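Local coordinates for DUF1611 domain-containing protein (Anabaena variabilis, PDB 2OBN) that is of unknown function but pairs a Rossmann-like domain with a P-loop NTPase-like domain, and so probably binds a nucleotide, at residues B[151-155]-B[252-256]. The protein carries 2 engineered substitutions. Residues are numbered along the deposited sequence; the frame is centred on the assembly and turned at random.
Sequences PCRRV and SQPTQ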
loop_
_atom_site.group_PDB
_atom_site.type_symbol
_atom_site.label_atom_id
_atom_site.label_comp_id
_atom_site.label_asym_id
_atom_site.label_seq_id
_atom_site.Cartn_x
_atom_site.Cartn_y
_atom_site.Cartn_z
ATOM N N PRO B 151 -6.937 23.673 7.795
ATOM C CA PRO B 151 -7.843 24.223 8.802
ATOM C C PRO B 151 -9.094 23.404 9.020
ATOM O O PRO B 151 -9.678 23.447 10.088
ATOM C CB PRO B 151 -8.223 25.589 8.206
ATOM C CG PRO B 151 -8.187 25.350 6.713
ATOM C CD PRO B 151 -7.024 24.415 6.513
ATOM N N CYS B 152 -9.503 22.672 8.001
ATOM C CA CYS B 152 -10.696 21.851 8.060
ATOM C C CYS B 152 -10.549 20.616 8.932
ATOM O O CYS B 152 -9.452 20.168 9.220
ATOM C CB CYS B 152 -11.019 21.361 6.651
ATOM S SG CYS B 152 -9.762 20.265 5.950
ATOM N N ARG B 153 -11.680 20.089 9.369
ATOM C CA ARG B 153 -11.694 18.784 10.039
ATOM C C ARG B 153 -11.533 17.742 8.935
ATOM O O ARG B 153 -11.955 17.963 7.785
ATOM C CB ARG B 153 -12.987 18.552 10.815
ATOM C CG ARG B 153 -13.015 19.221 12.185
ATOM C CD ARG B 153 -14.310 18.880 12.897
ATOM N NE ARG B 153 -14.229 19.065 14.349
ATOM C CZ ARG B 153 -14.351 20.227 14.977
ATOM N NH1 ARG B 153 -14.541 21.357 14.306
ATOM N NH2 ARG B 153 -14.256 20.261 16.296
ATOM N N ARG B 154 -10.884 16.636 9.285
ATOM C CA ARG B 154 -10.634 15.543 8.363
ATOM C C ARG B 154 -11.035 14.252 9.071
ATOM O O ARG B 154 -10.343 13.772 9.970
ATOM C CB ARG B 154 -9.183 15.545 7.915
ATOM C CG ARG B 154 -8.791 16.861 7.233
ATOM C CD ARG B 154 -7.346 16.964 6.915
ATOM N NE ARG B 154 -6.490 16.849 8.090
ATOM C CZ ARG B 154 -6.231 17.822 8.959
ATOM N NH1 ARG B 154 -6.753 19.030 8.815
ATOM N NH2 ARG B 154 -5.422 17.576 9.994
ATOM N N VAL B 155 -12.188 13.730 8.656
ATOM C CA VAL B 155 -12.808 12.565 9.247
ATOM C C VAL B 155 -12.701 11.373 8.314
ATOM O O VAL B 155 -13.207 11.406 7.186
ATOM C CB VAL B 155 -14.314 12.826 9.528
ATOM C CG1 VAL B 155 -14.921 11.685 10.354
ATOM C CG2 VAL B 155 -14.508 14.179 10.241
ATOM N N SER B 252 -4.185 11.556 4.848
ATOM C CA SER B 252 -5.212 12.513 5.251
ATOM C C SER B 252 -4.956 13.184 6.579
ATOM O O SER B 252 -5.581 14.197 6.847
ATOM C CB SER B 252 -6.586 11.844 5.295
ATOM O OG SER B 252 -6.667 10.856 6.310
ATOM N N GLN B 253 -4.065 12.636 7.410
ATOM C CA GLN B 253 -3.759 13.219 8.731
ATOM C C GLN B 253 -5.082 13.530 9.440
ATOM O O GLN B 253 -5.343 14.664 9.828
ATOM C CB GLN B 253 -2.905 14.480 8.561
ATOM C CG GLN B 253 -1.549 14.225 7.917
ATOM C CD GLN B 253 -0.540 13.580 8.872
ATOM O OE1 GLN B 253 -0.066 14.224 9.809
ATOM N NE2 GLN B 253 -0.173 12.335 8.603
ATOM N N PRO B 254 -5.915 12.502 9.643
ATOM C CA PRO B 254 -7.269 12.782 10.132
ATOM C C PRO B 254 -7.328 13.447 11.499
ATOM O O PRO B 254 -6.462 13.211 12.351
ATOM C CB PRO B 254 -7.919 11.383 10.192
ATOM C CG PRO B 254 -6.777 10.392 10.229
ATOM C CD PRO B 254 -5.633 11.059 9.526
ATOM N N THR B 255 -8.357 14.267 11.700
ATOM C CA THR B 255 -8.600 14.919 13.003
ATOM C C THR B 255 -9.491 14.017 13.886
ATOM O O THR B 255 -9.361 14.015 15.107
ATOM C CB THR B 255 -9.195 16.327 12.823
ATOM O OG1 THR B 255 -10.347 16.256 11.981
ATOM C CG2 THR B 255 -8.180 17.240 12.172
ATOM N N GLN B 256 -10.388 13.261 13.262
ATOM C CA GLN B 256 -11.249 12.298 13.971
ATOM C C GLN B 256 -11.457 11.043 13.121
ATOM O O GLN B 256 -11.417 11.097 11.886
ATOM C CB GLN B 256 -12.646 12.868 14.280
ATOM C CG GLN B 256 -12.725 14.078 15.217
ATOM C CD GLN B 256 -12.319 15.386 14.569
ATOM O OE1 GLN B 256 -12.418 15.551 13.351
ATOM N NE2 GLN B 256 -11.847 16.327 15.382
#
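This is the start of a parallel strand pairing, where strand 153-159 takes on strand 256-262 as its neighbour in the central parallel sheet of the P-loop NTPase-like domain. The chain comes off helix 245-252, turns at Gln-253 with positive phi, and enters the new strand beside Arg-154. Val-155 and Gln-256 form the first parallel bridge, CA to CA 5.0 Å, with their side chains on the same face of the sheet, where both meet Val-346 of helix 340-347. On its other edge, strand 153-159 pairs with strand 228-231.

Arg-154 does most of the joining. Arg-154 N donates to Thr-255 OG1 (2.8 Å), so a threonine hydroxyl stands in for a main-chain acceptor just ahead of the regular ladder. Arg-154 O accepts Thr-255 N (2.7 Å) and, more weakly, Gln-256 N (3.3 Å). The side chain meanwhile reaches back to the end of the helix: NE and NH2 of Arg-154 both bond Gln-253 O, at 3.0 and 2.9 Å, and NE makes a weak bond to Ser-252 O. Thr-255 CG2 rests over one face of this guanidinium. Arg-153 and Gln-256 instead send their polar ends to the C-terminal Asn-349, while Thr-255 OG1 in turn donates a hydrogen bond to Gln-256 OE1, 2.6 Å away.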